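Local coordinates for protein beta-catenin homolog sys-1 (Caenorhabditis elegans, PDB 3C2G) that acts as a transcription coregulator in the Wnt signaling asymmetry pathway, binding the TCF factor POP-1 directly and activating or repressing target genes according to Wnt signals and its partner factors, at residues G456-R461 with S503-Q508; L460-L465 with K518-E523. One frame throughout, in Å; residues are numbered along the deposited sequence.

Contact 1. Residues G456-R461 with S503-Q508; sequences GLLELR and SWVFRQ
The guanidinium of Arg-461 meets the indole of Trp-504 in a cation-pi contact, with CZ 4.6 Å from the centroid of the six-membered ring and 15° off its normal. The two planes stand 78° apart, so the guanidinium does not lie flat on the ring: it points its edge down at the face, and NH1 comes nearest, 3.2 Å from CD2 of Trp-504. The arginine CD rests near CZ3 and CE3. Leu-458 takes the indole rim instead, its CA lying near the ring plane 3.8 Å from CH2 of Trp-504, while its CD1 bridges to Trp-504 CZ3 and to Val-505 CG2. CD2 of Leu-457 lies 3.8 Å above the centre of the guanidinium and also reaches CZ2 of Trp-504 obliquely, at 4.1 Å. CG of Gln-508 lies over the indole face opposite the arginine. Both residue types suit their places: arginine offers a flat cation on a long arm, tryptophan a wide face with an apolar rim for leucine.

Outside this layer, the carbonyls of Cys-446 and Cys-449 accept hydrogen bonds from NE and NH2 of Arg-461, satisfying both and restricting how the guanidinium can turn, with NH1 left directed at the ring. Helix segments 457-461 and 503-507 run at 149°, their axes 11.8 Å apart, a spacing bridged by long side chains in the all-helical armadillo domain of a beta-catenin.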
# COMPACT_ATOMS: atom_id res chain seq x y z
N GLY A 456 -10.97 5.94 9.80
CA GLY A 456 -11.80 5.13 8.91
C GLY A 456 -13.30 5.14 9.17
O GLY A 456 -14.08 4.73 8.32
N LEU A 457 -13.70 5.63 10.35
CA LEU A 457 -15.09 5.58 10.80
C LEU A 457 -16.12 6.16 9.82
O LEU A 457 -17.19 5.57 9.62
CB LEU A 457 -15.22 6.23 12.18
CG LEU A 457 -16.47 5.92 13.00
CD1 LEU A 457 -16.68 4.42 13.18
CD2 LEU A 457 -16.36 6.60 14.36
N LEU A 458 -15.80 7.30 9.22
CA LEU A 458 -16.72 7.96 8.30
C LEU A 458 -17.08 7.08 7.11
O LEU A 458 -18.25 6.95 6.74
CB LEU A 458 -16.13 9.28 7.83
CG LEU A 458 -16.90 10.06 6.76
CD1 LEU A 458 -18.36 10.37 7.22
CD2 LEU A 458 -16.16 11.33 6.38
N GLU A 459 -16.05 6.47 6.52
CA GLU A 459 -16.21 5.65 5.33
C GLU A 459 -16.90 4.35 5.69
O GLU A 459 -17.65 3.80 4.88
CB GLU A 459 -14.85 5.39 4.69
CG GLU A 459 -14.92 4.74 3.30
CD GLU A 459 -13.56 4.57 2.62
OE1 GLU A 459 -12.65 5.40 2.83
OE2 GLU A 459 -13.42 3.59 1.85
N LEU A 460 -16.66 3.86 6.91
CA LEU A 460 -17.34 2.69 7.42
C LEU A 460 -18.85 2.91 7.57
O LEU A 460 -19.64 2.06 7.18
CB LEU A 460 -16.75 2.24 8.76
CG LEU A 460 -17.47 1.06 9.43
CD1 LEU A 460 -17.46 -0.20 8.55
CD2 LEU A 460 -16.91 0.76 10.79
N ARG A 461 -19.24 4.04 8.14
CA ARG A 461 -20.66 4.32 8.40
C ARG A 461 -21.40 4.57 7.10
O ARG A 461 -22.55 4.19 6.96
CB ARG A 461 -20.80 5.50 9.37
CG ARG A 461 -20.24 5.18 10.73
CD ARG A 461 -20.36 6.29 11.74
NE ARG A 461 -20.20 5.70 13.06
CZ ARG A 461 -20.15 6.36 14.21
NH1 ARG A 461 -20.23 7.69 14.23
NH2 ARG A 461 -20.01 5.68 15.34
N SER A 503 -26.61 12.59 12.87
CA SER A 503 -26.24 13.66 13.80
C SER A 503 -24.73 13.82 13.90
O SER A 503 -24.20 14.92 13.79
CB SER A 503 -26.79 13.37 15.20
OG SER A 503 -28.18 13.61 15.25
N TRP A 504 -24.04 12.70 14.08
CA TRP A 504 -22.59 12.67 14.22
C TRP A 504 -21.87 13.35 13.07
O TRP A 504 -20.92 14.11 13.28
CB TRP A 504 -22.13 11.22 14.34
CG TRP A 504 -20.64 11.04 14.30
CD1 TRP A 504 -19.76 11.19 15.33
CD2 TRP A 504 -19.86 10.64 13.16
NE1 TRP A 504 -18.49 10.92 14.91
CE2 TRP A 504 -18.51 10.58 13.58
CE3 TRP A 504 -20.17 10.32 11.83
CZ2 TRP A 504 -17.47 10.22 12.73
CZ3 TRP A 504 -19.14 9.96 10.98
CH2 TRP A 504 -17.80 9.92 11.43
N VAL A 505 -22.33 13.10 11.85
CA VAL A 505 -21.67 13.62 10.66
C VAL A 505 -21.71 15.16 10.63
O VAL A 505 -20.77 15.80 10.15
CB VAL A 505 -22.23 12.96 9.35
CG1 VAL A 505 -23.46 13.69 8.83
CG2 VAL A 505 -21.16 12.93 8.30
N PHE A 506 -22.77 15.75 11.17
CA PHE A 506 -22.86 17.21 11.20
C PHE A 506 -21.95 17.87 12.24
O PHE A 506 -21.61 19.04 12.11
CB PHE A 506 -24.31 17.67 11.32
CG PHE A 506 -25.09 17.46 10.05
CD1 PHE A 506 -24.94 18.34 8.99
CD2 PHE A 506 -25.93 16.36 9.91
CE1 PHE A 506 -25.64 18.14 7.81
CE2 PHE A 506 -26.63 16.15 8.74
CZ PHE A 506 -26.49 17.04 7.69
N ARG A 507 -21.53 17.11 13.24
CA ARG A 507 -20.62 17.59 14.27
C ARG A 507 -19.16 17.39 13.88
O ARG A 507 -18.27 17.86 14.57
CB ARG A 507 -20.92 16.89 15.60
CG ARG A 507 -22.28 17.26 16.20
CD ARG A 507 -22.42 16.77 17.63
NE ARG A 507 -23.20 15.54 17.74
CZ ARG A 507 -22.68 14.32 17.91
NH1 ARG A 507 -21.36 14.16 17.99
NH2 ARG A 507 -23.48 13.27 18.00
N GLN A 508 -18.92 16.69 12.78
CA GLN A 508 -17.57 16.43 12.31
C GLN A 508 -16.95 17.71 11.74
O GLN A 508 -17.69 18.57 11.24
CB GLN A 508 -17.54 15.31 11.25
CG GLN A 508 -17.61 13.88 11.80
CD GLN A 508 -16.54 13.57 12.84
OE1 GLN A 508 -16.68 13.92 14.00
NE2 GLN A 508 -15.47 12.89 12.41

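Contact 2. Residues L460-L465 with K518-E523; sequences LRSTIL and KQQLVE
Ser-462 holds OG anti to its backbone N, and Gln-520 carries CG between its backbone N and carbonyl carbon (chi1 82°), which sets that CG beside the serine, 3.1 Å from Ser-462 OG. They meet between neighbouring helices of the armadillo domain, 457-472 and 515-535, whose segments run in nearly the same direction, 30° apart, with axes separated by 9.0 Å. A small serine suits so close an approach: its CA is 4.7 Å from the CA of Leu-521. Beyond CG the extended glutamine chain carries NE2 to Ser-462 OG, to which it donates over 2.9 Å, but the N-H...O angle of 116° makes the bond weak and strongly bent. An alanine in place of Gln-520 would probably leave Ser-462 OG without this donor and open a gap beside the serine where CG and the amide had lain.

Leu-521 supplies the apolar half of the contact. Its branched end packs against Arg-461 and Leu-465, one helical turn apart. Leucine suits this position because its branch point and one methyl reach different neighbours: CG faces Leu-465 CD1 at 3.9 Å, while CD1 packs against CB of Arg-461 and comes equally near the backbone N of Ser-462. Val-505 of helix 494-507 also touches Leu-521, and Leu-465 reaches Ile-498 of that helix, so three helices share this packing. The backbone joins in too: the carbonyl oxygen of Ser-462 accepts a hydrogen bond from NH1 of Arg-524, and Leu-465 CD1 lies 3.4 Å from the carbonyl oxygen of Leu-521.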
# COMPACT_ATOMS: atom_id res chain seq x y z
N LEU A 460 -16.66 3.86 6.91
CA LEU A 460 -17.34 2.69 7.42
C LEU A 460 -18.85 2.91 7.57
O LEU A 460 -19.64 2.06 7.18
CB LEU A 460 -16.75 2.24 8.76
CG LEU A 460 -17.47 1.06 9.43
CD1 LEU A 460 -17.46 -0.20 8.55
CD2 LEU A 460 -16.91 0.76 10.79
N ARG A 461 -19.24 4.04 8.14
CA ARG A 461 -20.66 4.32 8.40
C ARG A 461 -21.40 4.57 7.10
O ARG A 461 -22.55 4.19 6.96
CB ARG A 461 -20.80 5.50 9.37
CG ARG A 461 -20.24 5.18 10.73
CD ARG A 461 -20.36 6.29 11.74
NE ARG A 461 -20.20 5.70 13.06
CZ ARG A 461 -20.15 6.36 14.21
NH1 ARG A 461 -20.23 7.69 14.23
NH2 ARG A 461 -20.01 5.68 15.34
N SER A 462 -20.73 5.18 6.15
CA SER A 462 -21.31 5.37 4.85
C SER A 462 -21.56 4.02 4.16
O SER A 462 -22.61 3.82 3.56
CB SER A 462 -20.39 6.25 4.01
OG SER A 462 -20.99 6.58 2.78
N THR A 463 -20.59 3.11 4.28
CA THR A 463 -20.65 1.79 3.63
C THR A 463 -21.71 0.90 4.28
O THR A 463 -22.36 0.11 3.61
CB THR A 463 -19.26 1.09 3.69
OG1 THR A 463 -18.28 1.92 3.06
CG2 THR A 463 -19.27 -0.26 2.98
N ILE A 464 -21.87 1.04 5.59
CA ILE A 464 -22.88 0.28 6.31
C ILE A 464 -24.29 0.66 5.84
O ILE A 464 -25.14 -0.22 5.64
CB ILE A 464 -22.77 0.47 7.82
CG1 ILE A 464 -21.51 -0.23 8.34
CG2 ILE A 464 -24.01 -0.06 8.52
CD1 ILE A 464 -21.17 0.12 9.78
N LEU A 465 -24.54 1.96 5.65
CA LEU A 465 -25.85 2.41 5.22
C LEU A 465 -26.15 1.77 3.87
O LEU A 465 -27.28 1.31 3.63
CB LEU A 465 -25.92 3.93 5.12
CG LEU A 465 -25.75 4.71 6.41
CD1 LEU A 465 -25.77 6.22 6.13
CD2 LEU A 465 -26.80 4.32 7.45
N LYS A 518 -19.01 12.72 3.40
CA LYS A 518 -20.05 13.24 4.27
C LYS A 518 -21.34 13.44 3.47
O LYS A 518 -22.43 13.07 3.92
CB LYS A 518 -19.62 14.54 4.95
CG LYS A 518 -18.59 14.33 6.07
CD LYS A 518 -17.79 15.57 6.38
CE LYS A 518 -18.41 16.37 7.51
NZ LYS A 518 -17.51 17.48 7.93
N GLN A 519 -21.21 13.99 2.27
CA GLN A 519 -22.35 14.13 1.40
C GLN A 519 -22.97 12.77 1.08
O GLN A 519 -24.19 12.64 1.13
CB GLN A 519 -21.98 14.91 0.13
CG GLN A 519 -23.13 15.10 -0.87
CD GLN A 519 -24.34 15.81 -0.27
OE1 GLN A 519 -24.22 16.64 0.64
NE2 GLN A 519 -25.53 15.50 -0.79
N GLN A 520 -22.16 11.75 0.78
CA GLN A 520 -22.72 10.44 0.42
C GLN A 520 -23.40 9.72 1.60
O GLN A 520 -24.33 8.96 1.39
CB GLN A 520 -21.73 9.53 -0.32
CG GLN A 520 -20.73 8.77 0.54
CD GLN A 520 -19.97 7.64 -0.20
OE1 GLN A 520 -20.09 7.47 -1.42
NE2 GLN A 520 -19.18 6.87 0.56
N LEU A 521 -22.94 10.00 2.82
CA LEU A 521 -23.55 9.43 4.02
C LEU A 521 -24.93 10.03 4.24
O LEU A 521 -25.87 9.33 4.64
CB LEU A 521 -22.67 9.70 5.25
CG LEU A 521 -23.11 9.03 6.56
CD1 LEU A 521 -21.93 8.68 7.40
CD2 LEU A 521 -24.08 9.90 7.36
N VAL A 522 -25.04 11.34 4.00
CA VAL A 522 -26.28 12.07 4.14
C VAL A 522 -27.33 11.51 3.17
O VAL A 522 -28.46 11.22 3.57
CB VAL A 522 -26.05 13.58 3.92
CG1 VAL A 522 -27.35 14.31 3.69
CG2 VAL A 522 -25.31 14.16 5.11
N GLU A 523 -26.92 11.35 1.90
CA GLU A 523 -27.80 10.86 0.84
C GLU A 523 -28.26 9.44 1.13
O GLU A 523 -29.44 9.12 0.98
CB GLU A 523 -27.08 10.90 -0.52
CG GLU A 523 -26.80 12.31 -1.03
CD GLU A 523 -26.03 12.34 -2.35
OE1 GLU A 523 -25.17 13.24 -2.51
OE2 GLU A 523 -26.28 11.47 -3.22

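In the fold
Helix 457-472 serves both contacts, whose centres lie about 8 Å apart: it faces helix 494-507 in contact 1 and helix 515-535 in contact 2. Arg-461 belongs to both: its CB packs in contact 2, while its CD and guanidinium serve contact 1. The other two helices, consecutive in the chain, also meet directly, Val-505 O lying 3.6 Å from Lys-518 CE. Leu-458 of contact 1 reaches contact 2 as well, its CD1 4.0 Å from Leu-521 CD1 and its CD2 3.9 Å from Lys-518 CG. Both contacts are largely buried. Glu-459, within 456-461 but not itself part of the packing, forms a salt bridge through OE2 with a basic side chain of the bound peptide.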